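Local coordinates for A rubisco-like protein (PDB 3NWR) that is a rubisco-like protein of the rubisco large-chain family, probably a lyase, whose exact reaction is not established, at residues D160-G165 against A404-T409; A303-W308 against T341-G346; E334-C339 against P353-G358; Q359-V364 against R399-A404; A366-D369 against S373-L376. All coordinates share one frame; numbering follows the deposited sequence.

In the fold
From the N terminus of the barrel domain, strand 163-165 opens interaction 1, which closes only at the end of helix 391-407 and so encloses the other four contacts. Interaction 2 then ties helix 301-309 to the loop after helix 329-340. It crosses interaction 3, which packs helix 329-340 on strand 352-355 and begins before interaction 2 has closed. Interaction 4 joins the loop before helix 364-371 to helix 391-407, and nested within it interaction 5 folds helix 364-371 back on the loop leading to strand 377-379. Interactions 1 and 4 share A404 and a sulfate, and W402 of interaction 4 touches residues of interactions 1 and 5.

Interaction 1: D160-G165 against A404-T409; sequences DRPMIG and AVQAGT. With SO4 (sulfate ion), chain C.
Q406 reaches out from the last turn of helix 391-407 and meets the backbone of D160 and R161 and the ring of P162 with the two ends of its amide. NE2 donates to D160 O over 2.9 Å in a fairly straight bond (159° at the hydrogen). The acceptor lies in the plane of the glutamine amide, but NE2 stands 32° off the plane of the D160 carbonyl. The other end, OE1, rests against carbon: it is 3.6 Å from R161 CA and equally 3.6 Å from P162 CD. Glutamine suits the place because its chain, extended beyond CG, is long enough to bridge the gap and its amide can donate to an irregular piece of backbone.

R161 sends its own side chain away from the helix. NH2 donates to sulfate O2 at 3.0 Å, almost in line, with the oxygen at the edge of the guanidinium. NH1 forms a salt bridge with D192 and makes a weak bond to P162 O, which together limit the rotation of the group. R399 and R228 also hold the sulfate, so the anion probably offsets the charge of the gathered arginines.

Behind Q406 the helix ends in a Schellman motif: T409 N bonds to A404 O at 3.0 Å, and G408 N bonds weakly to V405 O. G408 has a phi of 89°, readily adopted without a beta carbon. The contact thus joins the run-in to the first barrel strand, 163-165, with the capped end of the long helix that follows the last, 377-379, consistent with closure of a TIM barrel.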
# COMPACT_ATOMS: atom_id res chain seq x y z
N ASP A 160 6.16 -26.92 22.84
CA ASP A 160 6.95 -26.24 23.87
C ASP A 160 8.31 -25.82 23.34
O ASP A 160 9.34 -26.01 23.99
CB ASP A 160 7.16 -27.17 25.07
CG ASP A 160 5.87 -27.41 25.85
OD1 ASP A 160 5.24 -26.43 26.28
OD2 ASP A 160 5.50 -28.59 26.03
N ARG A 161 8.29 -25.25 22.14
CA ARG A 161 9.48 -24.73 21.47
C ARG A 161 8.97 -23.90 20.29
O ARG A 161 7.80 -24.02 19.94
CB ARG A 161 10.36 -25.86 20.94
CG ARG A 161 9.67 -26.80 19.95
CD ARG A 161 10.67 -27.74 19.33
NE ARG A 161 10.06 -28.68 18.39
CZ ARG A 161 9.84 -28.41 17.10
NH1 ARG A 161 10.15 -27.22 16.60
NH2 ARG A 161 9.30 -29.34 16.33
N PRO A 162 9.83 -23.08 19.68
CA PRO A 162 9.34 -22.37 18.49
C PRO A 162 9.17 -23.33 17.32
O PRO A 162 9.73 -24.43 17.29
CB PRO A 162 10.48 -21.40 18.18
CG PRO A 162 11.15 -21.19 19.50
CD PRO A 162 11.12 -22.55 20.14
N MET A 163 8.40 -22.89 16.33
CA MET A 163 8.29 -23.62 15.08
C MET A 163 9.42 -23.14 14.17
O MET A 163 9.68 -21.93 14.08
CB MET A 163 6.91 -23.37 14.46
CG MET A 163 5.79 -24.03 15.28
SD MET A 163 4.28 -23.08 15.47
CE MET A 163 4.79 -21.84 16.67
N ILE A 164 10.09 -24.08 13.52
CA ILE A 164 11.26 -23.78 12.71
C ILE A 164 10.87 -23.87 11.24
O ILE A 164 10.32 -24.88 10.81
CB ILE A 164 12.41 -24.77 12.97
CG1 ILE A 164 12.68 -24.92 14.48
CG2 ILE A 164 13.65 -24.37 12.20
CD1 ILE A 164 12.96 -23.62 15.21
N GLY A 165 11.15 -22.81 10.49
CA GLY A 165 10.75 -22.76 9.10
C GLY A 165 11.89 -22.47 8.16
O GLY A 165 12.97 -22.03 8.56
N ALA A 404 18.95 -25.20 24.34
CA ALA A 404 19.89 -24.52 25.24
C ALA A 404 19.27 -23.29 25.90
O ALA A 404 19.29 -23.14 27.12
CB ALA A 404 21.15 -24.13 24.48
N VAL A 405 18.69 -22.40 25.09
CA VAL A 405 18.20 -21.15 25.67
C VAL A 405 17.00 -21.39 26.58
O VAL A 405 16.83 -20.71 27.59
CB VAL A 405 17.91 -20.06 24.61
CG1 VAL A 405 19.11 -19.90 23.70
CG2 VAL A 405 16.65 -20.40 23.79
N GLN A 406 16.17 -22.37 26.24
CA GLN A 406 15.02 -22.70 27.06
C GLN A 406 15.44 -23.31 28.40
O GLN A 406 14.76 -23.12 29.40
CB GLN A 406 14.05 -23.61 26.30
CG GLN A 406 13.40 -22.92 25.10
CD GLN A 406 12.49 -23.85 24.30
OE1 GLN A 406 12.60 -23.94 23.08
NE2 GLN A 406 11.59 -24.54 24.99
N ALA A 407 16.57 -24.01 28.39
CA ALA A 407 17.11 -24.60 29.62
C ALA A 407 17.95 -23.59 30.39
O ALA A 407 18.32 -23.83 31.53
CB ALA A 407 17.94 -25.84 29.30
N GLY A 408 18.26 -22.46 29.76
CA GLY A 408 19.01 -21.41 30.42
C GLY A 408 20.52 -21.53 30.31
O GLY A 408 21.25 -20.82 31.01
N THR A 409 21.00 -22.40 29.44
CA THR A 409 22.44 -22.61 29.34
C THR A 409 23.02 -21.89 28.12
O THR A 409 22.44 -21.93 27.03
CB THR A 409 22.79 -24.11 29.36
OG1 THR A 409 24.21 -24.28 29.36
CG2 THR A 409 22.20 -24.82 28.17
S SO4 C . 9.75 -32.98 16.38
O1 SO4 C . 10.81 -33.43 17.27
O2 SO4 C . 8.80 -32.17 17.14
O3 SO4 C . 9.07 -34.15 15.82
O4 SO4 C . 10.33 -32.18 15.31

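Interaction 2: A303-W308 against T341-G346; sequences AYQTLW and TPLAAG
L343 is the residue that brings the loop 341-346 against helix 301-309, and its two methyls touch different parts of the helix surface. CD2 sits 4.0 Å from Q305 NE2 and also 4.0 Å from T306 OG1. CD1 lies 4.0 Å from the backbone oxygen T306 O. The leucine is set with CG beside its own backbone N (chi1 -67°), and its branched end spreads over two neighbouring side chains and a carbonyl of the helix. T306 can face this methyl because its hydroxyl bonds back to Q302 O one turn earlier, which keeps the polar atom satisfied in a buried place.

Beside the leucine the packing gives way to a looser, wetted side. There Q305 and T341 do not touch directly: a water accepts from Q305 NE2 at 3.1 Å and donates to T341 O at 3.0 Å. The chain of Q305, bent at CG, turns its amide toward this gap, where NE2 also donates to Q302 O, and R309 secures the arrangement by bonding to both Q305 OE1 and T341 O. T341 is exposed here, whereas Q305 and T306 are buried.

In the fold, helix 301-309 lies between strand 126-133 of the N-terminal domain and strand 315-319 of the barrel: T306 also touches L132, Q305 packs on M316, and L343 covers the helix from the loop between helix 329-340 and strand 352-355.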
# COMPACT_ATOMS: atom_id res chain seq x y z
N ALA A 303 1.20 0.64 14.37
CA ALA A 303 0.01 1.06 13.64
C ALA A 303 -0.29 0.11 12.48
O ALA A 303 -1.43 -0.33 12.28
CB ALA A 303 0.17 2.49 13.14
N TYR A 304 0.75 -0.18 11.69
CA TYR A 304 0.64 -1.07 10.54
C TYR A 304 0.03 -2.42 10.93
O TYR A 304 -0.93 -2.90 10.30
CB TYR A 304 2.04 -1.27 9.95
CG TYR A 304 2.13 -2.16 8.73
CD1 TYR A 304 1.69 -1.71 7.48
CD2 TYR A 304 2.71 -3.42 8.81
CE1 TYR A 304 1.80 -2.53 6.35
CE2 TYR A 304 2.83 -4.24 7.70
CZ TYR A 304 2.38 -3.79 6.48
OH TYR A 304 2.53 -4.61 5.38
N GLN A 305 0.59 -3.04 11.97
CA GLN A 305 0.15 -4.36 12.41
C GLN A 305 -1.24 -4.31 13.05
O GLN A 305 -1.99 -5.28 13.00
CB GLN A 305 1.18 -5.02 13.34
CG GLN A 305 1.37 -4.31 14.69
CD GLN A 305 0.61 -4.97 15.83
OE1 GLN A 305 0.60 -6.19 15.95
NE2 GLN A 305 0.00 -4.14 16.69
N THR A 306 -1.60 -3.16 13.63
CA THR A 306 -2.97 -3.00 14.11
C THR A 306 -3.96 -3.11 12.95
O THR A 306 -4.89 -3.92 12.99
CB THR A 306 -3.17 -1.65 14.82
OG1 THR A 306 -2.35 -1.61 16.00
CG2 THR A 306 -4.63 -1.47 15.22
N LEU A 307 -3.74 -2.31 11.90
CA LEU A 307 -4.63 -2.35 10.75
C LEU A 307 -4.67 -3.73 10.13
O LEU A 307 -5.75 -4.26 9.86
CB LEU A 307 -4.19 -1.32 9.71
CG LEU A 307 -4.26 0.13 10.17
CD1 LEU A 307 -3.58 0.99 9.12
CD2 LEU A 307 -5.71 0.55 10.37
N TRP A 308 -3.51 -4.34 9.92
CA TRP A 308 -3.49 -5.67 9.32
C TRP A 308 -4.14 -6.75 10.18
O TRP A 308 -4.79 -7.65 9.67
CB TRP A 308 -2.08 -6.05 8.82
CG TRP A 308 -1.90 -5.43 7.49
CD1 TRP A 308 -1.13 -4.33 7.16
CD2 TRP A 308 -2.60 -5.80 6.31
NE1 TRP A 308 -1.30 -4.03 5.82
CE2 TRP A 308 -2.20 -4.92 5.29
CE3 TRP A 308 -3.52 -6.81 6.02
CZ2 TRP A 308 -2.69 -5.02 3.98
CZ3 TRP A 308 -4.01 -6.90 4.74
CH2 TRP A 308 -3.60 -6.01 3.73
N THR A 341 0.97 -8.53 21.77
CA THR A 341 0.13 -7.64 22.56
C THR A 341 -1.28 -7.62 21.98
O THR A 341 -1.46 -7.26 20.82
CB THR A 341 0.72 -6.21 22.54
OG1 THR A 341 2.07 -6.24 23.01
CG2 THR A 341 -0.12 -5.24 23.40
N PRO A 342 -2.30 -8.00 22.78
CA PRO A 342 -3.68 -7.94 22.27
C PRO A 342 -4.03 -6.52 21.85
O PRO A 342 -3.56 -5.55 22.46
CB PRO A 342 -4.53 -8.35 23.48
CG PRO A 342 -3.60 -9.18 24.32
CD PRO A 342 -2.25 -8.52 24.16
N LEU A 343 -4.84 -6.38 20.80
CA LEU A 343 -5.17 -5.06 20.30
C LEU A 343 -5.95 -4.24 21.33
O LEU A 343 -5.84 -3.01 21.37
CB LEU A 343 -5.95 -5.15 18.97
CG LEU A 343 -5.20 -5.70 17.75
CD1 LEU A 343 -6.03 -5.55 16.48
CD2 LEU A 343 -3.84 -5.01 17.60
N ALA A 344 -6.75 -4.91 22.15
CA ALA A 344 -7.52 -4.23 23.19
C ALA A 344 -7.72 -5.17 24.37
O ALA A 344 -7.58 -6.38 24.23
CB ALA A 344 -8.86 -3.75 22.65
N ALA A 345 -8.05 -4.60 25.52
CA ALA A 345 -8.24 -5.40 26.73
C ALA A 345 -9.20 -6.56 26.50
O ALA A 345 -10.32 -6.38 26.03
CB ALA A 345 -8.73 -4.52 27.88
N GLY A 346 -8.74 -7.76 26.83
CA GLY A 346 -9.58 -8.95 26.79
C GLY A 346 -9.88 -9.55 25.42
O GLY A 346 -10.72 -10.45 25.32
O HOH W 1 -0.81 -4.64 19.60

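Interaction 3: E334-C339 against P353-G358; sequences ESARDC and PAFSSG. With SO4 (sulfate ion), chain B.
A336 and C339 meet P353 and F355 through carbon and sulfur alone, and the shortest sound polar bond to a bound group lies farther along the second segment, where G358 N donates to sulfate O3 at 2.9 Å in a nearly straight line (166°). K324 and G382 hold the same ion, whose position is consistent with the phosphate site that rubisco builds from its barrel loops.

Back in the core, helix 334-339 runs roughly antiparallel to strand 353-355, at 152°, with the axes 8.6 Å apart. A336 is directed toward the strand, and its methyl carbon CB comes to 3.5 Å from F355 CZ, the end of the phenyl ring, which reaches it obliquely. Alanine is apt here because its small side chain lets the helix backbone come close: A336 CA is 4.3 Å from P353 CB. One turn further on, C339 SG lies 4.0 Å from P353 CB. With the thiol beside its own backbone N (chi1 -69°), the sulfur is brought to the proline ring.

The helix belongs to the beta-alpha-beta unit made of strand 315-319, helix 329-340 and strand 352-355. F355 also packs on V318 and T367, so its ring spans more than one element. With no hydrogen bond across the interface, the attraction probably comes largely from burial of apolar surface and dispersion, which favour close fit over a set direction.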
# COMPACT_ATOMS: atom_id res chain seq x y z
N GLU A 334 10.58 -4.52 19.10
CA GLU A 334 9.31 -3.86 19.37
C GLU A 334 8.19 -4.47 18.51
O GLU A 334 7.06 -4.63 18.97
CB GLU A 334 9.41 -2.36 19.12
CG GLU A 334 8.11 -1.60 19.37
CD GLU A 334 8.25 -0.10 19.20
OE1 GLU A 334 9.40 0.39 19.19
OE2 GLU A 334 7.21 0.59 19.09
N SER A 335 8.52 -4.80 17.27
CA SER A 335 7.52 -5.35 16.35
C SER A 335 7.07 -6.74 16.80
O SER A 335 5.87 -7.05 16.77
CB SER A 335 8.08 -5.38 14.92
OG SER A 335 8.36 -4.05 14.46
N ALA A 336 8.01 -7.55 17.24
CA ALA A 336 7.67 -8.86 17.80
C ALA A 336 6.76 -8.69 19.01
O ALA A 336 5.75 -9.39 19.15
CB ALA A 336 8.92 -9.62 18.18
N ARG A 337 7.10 -7.75 19.88
CA ARG A 337 6.31 -7.53 21.07
C ARG A 337 4.90 -7.03 20.73
O ARG A 337 3.92 -7.40 21.40
CB ARG A 337 7.05 -6.62 22.05
CG ARG A 337 8.27 -7.34 22.61
CD ARG A 337 9.10 -6.49 23.56
NE ARG A 337 10.17 -7.30 24.14
CZ ARG A 337 11.18 -6.81 24.85
NH1 ARG A 337 11.26 -5.50 25.09
NH2 ARG A 337 12.10 -7.62 25.33
N ASP A 338 4.80 -6.24 19.67
CA ASP A 338 3.49 -5.80 19.18
C ASP A 338 2.60 -7.00 18.85
O ASP A 338 1.42 -7.04 19.22
CB ASP A 338 3.63 -4.92 17.93
CG ASP A 338 4.12 -3.52 18.23
OD1 ASP A 338 3.88 -3.01 19.36
OD2 ASP A 338 4.71 -2.90 17.32
N CYS A 339 3.16 -7.97 18.14
CA CYS A 339 2.42 -9.16 17.72
C CYS A 339 1.78 -9.89 18.89
O CYS A 339 0.66 -10.40 18.79
CB CYS A 339 3.33 -10.12 16.96
SG CYS A 339 3.85 -9.53 15.34
N PRO A 353 4.59 -14.03 15.55
CA PRO A 353 5.64 -13.29 14.85
C PRO A 353 6.56 -14.25 14.10
O PRO A 353 6.91 -15.32 14.62
CB PRO A 353 6.39 -12.58 15.98
CG PRO A 353 6.24 -13.51 17.16
CD PRO A 353 4.83 -14.10 17.01
N ALA A 354 6.90 -13.88 12.87
CA ALA A 354 7.83 -14.63 12.06
C ALA A 354 9.14 -13.86 11.91
O ALA A 354 9.18 -12.76 11.34
CB ALA A 354 7.23 -14.94 10.68
N PHE A 355 10.20 -14.43 12.47
CA PHE A 355 11.53 -13.83 12.38
C PHE A 355 12.25 -14.41 11.19
O PHE A 355 12.18 -15.62 10.95
CB PHE A 355 12.33 -14.18 13.63
CG PHE A 355 11.83 -13.52 14.89
CD1 PHE A 355 12.44 -12.35 15.35
CD2 PHE A 355 10.78 -14.07 15.61
CE1 PHE A 355 11.99 -11.74 16.51
CE2 PHE A 355 10.32 -13.47 16.76
CZ PHE A 355 10.92 -12.30 17.22
N SER A 356 12.96 -13.56 10.46
CA SER A 356 13.71 -14.02 9.29
C SER A 356 14.86 -13.08 8.95
O SER A 356 14.94 -11.97 9.49
CB SER A 356 12.78 -14.10 8.08
OG SER A 356 12.43 -12.79 7.66
N SER A 357 15.72 -13.55 8.05
CA SER A 357 16.88 -12.82 7.53
C SER A 357 18.14 -13.09 8.36
O SER A 357 18.29 -12.55 9.46
CB SER A 357 16.62 -11.31 7.42
OG SER A 357 17.70 -10.67 6.76
N GLY A 358 19.02 -13.94 7.83
CA GLY A 358 20.27 -14.27 8.50
C GLY A 358 20.09 -14.97 9.83
O GLY A 358 20.95 -14.90 10.71
S SO4 B . 19.96 -15.95 4.95
O1 SO4 B . 19.43 -17.21 4.43
O2 SO4 B . 20.66 -16.18 6.21
O3 SO4 B . 18.85 -15.02 5.18
O4 SO4 B . 20.87 -15.36 3.98

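Interaction 4: Q359-V364 against R399-A404; sequences QWAGTV and RQAWAA. With SO4 (sulfate ion), chain C.
V364 lies over one face of the W402 indole, with its CG1 methyl standing 3.5 Å from the centroid of the six-membered ring and only 14° off the ring normal. This is a CH-pi contact, and its closest atoms are V364 CG1 and W402 CD2 at 3.4 Å. The valine places this methyl opposite its backbone N (chi1 166°), which sends one branch over the benzene part while the other, CG2, travels toward the pyrrole side. CG2 reaches 3.6 Å from W402 NE1 and 3.8 Å from A401 CB. A beta-branched residue thus covers both the indole and the A401 methyl from a single position.

A401 faces the same loop from the helix. Its CB is 3.9 Å from A361 CB, and this pairing of small side chains allows the backbones to come to 5.4 Å between A401 CA and A361 CA. On the opposite face of the indole lies P162, and F378 meets W402 edge-to-face, so the tryptophan is enclosed by apolar groups.

R399 turns away from this interface. Its bent chain presents NH1 to sulfate O4 at 2.9 Å and NH2 to sulfate O1 at 3.1 Å, a two-pronged grip on an ion that R161 and R228 also bind.

Taken together, the interface holds helix 391-407 to the start of helix 364-371 by a CH-pi contact and methyl packing, largely dispersive. The cost is at W402 NE1, which is buried without a hydrogen-bond partner in the model and is covered by a methyl instead.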
# COMPACT_ATOMS: atom_id res chain seq x y z
N GLN A 359 18.97 -15.67 9.99
CA GLN A 359 18.69 -16.36 11.24
C GLN A 359 19.37 -17.72 11.29
O GLN A 359 19.39 -18.46 10.30
CB GLN A 359 17.19 -16.50 11.46
CG GLN A 359 16.48 -15.15 11.56
CD GLN A 359 17.10 -14.25 12.61
OE1 GLN A 359 17.03 -14.55 13.81
NE2 GLN A 359 17.68 -13.14 12.18
N TRP A 360 19.91 -18.05 12.45
CA TRP A 360 20.60 -19.32 12.62
C TRP A 360 20.80 -19.56 14.12
O TRP A 360 20.26 -18.82 14.94
CB TRP A 360 21.94 -19.31 11.87
CG TRP A 360 22.96 -18.37 12.43
CD1 TRP A 360 22.94 -17.00 12.39
CD2 TRP A 360 24.18 -18.73 13.10
NE1 TRP A 360 24.06 -16.49 13.00
CE2 TRP A 360 24.83 -17.53 13.45
CE3 TRP A 360 24.77 -19.95 13.44
CZ2 TRP A 360 26.06 -17.52 14.12
CZ3 TRP A 360 25.98 -19.93 14.12
CH2 TRP A 360 26.61 -18.73 14.45
N ALA A 361 21.53 -20.61 14.49
CA ALA A 361 21.74 -20.89 15.91
C ALA A 361 22.17 -19.64 16.67
O ALA A 361 21.70 -19.39 17.78
CB ALA A 361 22.76 -22.00 16.10
N GLY A 362 23.05 -18.86 16.07
CA GLY A 362 23.62 -17.69 16.72
C GLY A 362 22.71 -16.50 16.94
O GLY A 362 23.12 -15.51 17.55
N THR A 363 21.48 -16.55 16.42
CA THR A 363 20.52 -15.48 16.70
C THR A 363 19.38 -15.95 17.61
O THR A 363 18.45 -15.20 17.91
CB THR A 363 19.91 -14.90 15.40
OG1 THR A 363 19.22 -15.94 14.69
CG2 THR A 363 20.99 -14.33 14.51
N VAL A 364 19.47 -17.18 18.08
CA VAL A 364 18.41 -17.75 18.90
C VAL A 364 18.30 -17.09 20.28
O VAL A 364 17.21 -16.76 20.73
CB VAL A 364 18.60 -19.27 19.04
CG1 VAL A 364 17.72 -19.83 20.16
CG2 VAL A 364 18.31 -19.94 17.70
N ARG A 399 17.59 -26.46 16.50
CA ARG A 399 16.82 -27.08 17.58
C ARG A 399 17.64 -27.17 18.87
O ARG A 399 17.11 -26.97 19.97
CB ARG A 399 16.32 -28.46 17.15
CG ARG A 399 15.22 -28.43 16.09
CD ARG A 399 13.88 -28.01 16.71
NE ARG A 399 13.43 -29.02 17.66
CZ ARG A 399 12.77 -30.12 17.33
NH1 ARG A 399 12.47 -30.35 16.05
NH2 ARG A 399 12.42 -31.00 18.26
N GLN A 400 18.92 -27.49 18.73
CA GLN A 400 19.82 -27.54 19.89
C GLN A 400 20.00 -26.16 20.53
O GLN A 400 20.03 -26.03 21.76
CB GLN A 400 21.17 -28.14 19.49
CG GLN A 400 21.12 -29.64 19.31
CD GLN A 400 22.37 -30.19 18.64
OE1 GLN A 400 23.20 -29.44 18.13
NE2 GLN A 400 22.50 -31.52 18.65
N ALA A 401 20.11 -25.13 19.70
CA ALA A 401 20.18 -23.77 20.22
C ALA A 401 18.92 -23.43 21.02
O ALA A 401 19.01 -22.85 22.10
CB ALA A 401 20.37 -22.76 19.08
N TRP A 402 17.75 -23.77 20.49
CA TRP A 402 16.52 -23.53 21.22
C TRP A 402 16.45 -24.31 22.54
O TRP A 402 16.05 -23.76 23.56
CB TRP A 402 15.29 -23.79 20.33
CG TRP A 402 15.07 -22.62 19.41
CD1 TRP A 402 15.28 -22.58 18.07
CD2 TRP A 402 14.64 -21.31 19.80
NE1 TRP A 402 15.00 -21.32 17.59
CE2 TRP A 402 14.60 -20.52 18.63
CE3 TRP A 402 14.27 -20.73 21.02
CZ2 TRP A 402 14.22 -19.18 18.64
CZ3 TRP A 402 13.90 -19.40 21.03
CH2 TRP A 402 13.86 -18.64 19.85
N ALA A 403 16.85 -25.58 22.51
CA ALA A 403 16.91 -26.37 23.74
C ALA A 403 17.80 -25.70 24.79
O ALA A 403 17.46 -25.63 25.97
CB ALA A 403 17.38 -27.77 23.43
N ALA A 404 18.95 -25.20 24.34
CA ALA A 404 19.89 -24.52 25.24
C ALA A 404 19.27 -23.29 25.90
O ALA A 404 19.29 -23.14 27.12
CB ALA A 404 21.15 -24.13 24.48
S SO4 C . 9.75 -32.98 16.38
O1 SO4 C . 10.81 -33.43 17.27
O2 SO4 C . 8.80 -32.17 17.14
O3 SO4 C . 9.07 -34.15 15.82
O4 SO4 C . 10.33 -32.18 15.31

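Interaction 5: A366-D369 against S373-L376; sequences ATFD and STDL
F368 and S373 are the nearest backbone neighbours, 6.4 Å from CA to CA, where the chain leaves helix 364-371 and doubles back through a pair of tight turns. S373 OG accepts from D375 N at 3.0 Å (164°), an ST turn, and D375 is the centre of an inverse gamma turn whose bond from L376 N to T374 O is weak.

The phenyl ring of F368 comes to this turn with its edge: F368 CD1 is 3.5 Å from S373 O, which lies close to the plane of the ring. F368 has CG opposite the backbone N (chi1 -173°), and the ring end then approaches T374, with F368 CE1 4.0 Å from T374 CG2. The S373 carbonyl has no hydrogen-bond partner in the model, so the slightly positive ring edge probably eases its burial.

Alongside, T367 CG2 rests against both methyls of L376, each 4.1 Å away, while the T367 hydroxyl bonds to T363 O one turn back. D375 is tied by a salt bridge to R153.

This is an alpha-to-beta connection of the barrel, in which the helix 364-371 is folded against the loop that delivers the chain to strand 377-379.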
# COMPACT_ATOMS: atom_id res chain seq x y z
N ALA A 366 19.11 -14.04 21.32
CA ALA A 366 18.57 -12.69 21.22
C ALA A 366 17.07 -12.75 20.90
O ALA A 366 16.28 -11.96 21.41
CB ALA A 366 19.30 -11.90 20.17
N THR A 367 16.70 -13.72 20.08
CA THR A 367 15.30 -13.87 19.69
C THR A 367 14.45 -14.28 20.89
O THR A 367 13.39 -13.71 21.13
CB THR A 367 15.17 -14.88 18.54
OG1 THR A 367 15.86 -14.38 17.40
CG2 THR A 367 13.70 -15.10 18.16
N PHE A 368 14.93 -15.27 21.64
CA PHE A 368 14.24 -15.74 22.84
C PHE A 368 14.07 -14.60 23.83
O PHE A 368 13.00 -14.41 24.42
CB PHE A 368 15.03 -16.89 23.47
CG PHE A 368 14.34 -17.58 24.61
CD1 PHE A 368 13.03 -18.01 24.50
CD2 PHE A 368 15.02 -17.83 25.80
CE1 PHE A 368 12.39 -18.66 25.55
CE2 PHE A 368 14.39 -18.49 26.85
CZ PHE A 368 13.08 -18.90 26.73
N ASP A 369 15.14 -13.83 24.01
CA ASP A 369 15.11 -12.72 24.96
C ASP A 369 14.19 -11.58 24.50
O ASP A 369 13.60 -10.89 25.32
CB ASP A 369 16.53 -12.23 25.25
CG ASP A 369 17.34 -13.25 26.04
OD1 ASP A 369 16.74 -14.16 26.66
OD2 ASP A 369 18.59 -13.14 26.07
N SER A 373 9.18 -15.72 25.28
CA SER A 373 8.47 -17.00 25.20
C SER A 373 8.96 -17.73 23.96
O SER A 373 9.82 -17.23 23.25
CB SER A 373 6.96 -16.79 25.11
OG SER A 373 6.57 -16.58 23.76
N THR A 374 8.40 -18.91 23.70
CA THR A 374 8.76 -19.65 22.49
C THR A 374 7.71 -19.51 21.40
O THR A 374 7.79 -20.21 20.39
CB THR A 374 8.97 -21.16 22.76
OG1 THR A 374 7.74 -21.74 23.25
CG2 THR A 374 10.09 -21.38 23.77
N ASP A 375 6.74 -18.62 21.60
CA ASP A 375 5.63 -18.45 20.66
C ASP A 375 6.05 -17.62 19.45
O ASP A 375 5.76 -16.41 19.33
CB ASP A 375 4.43 -17.83 21.37
CG ASP A 375 3.77 -18.80 22.37
OD1 ASP A 375 4.00 -20.02 22.28
OD2 ASP A 375 3.01 -18.35 23.24
N LEU A 376 6.77 -18.27 18.55
CA LEU A 376 7.33 -17.60 17.40
C LEU A 376 7.64 -18.60 16.29
O LEU A 376 7.82 -19.80 16.55
CB LEU A 376 8.58 -16.81 17.80
CG LEU A 376 9.74 -17.66 18.32
CD1 LEU A 376 10.80 -17.87 17.24
CD2 LEU A 376 10.36 -17.04 19.58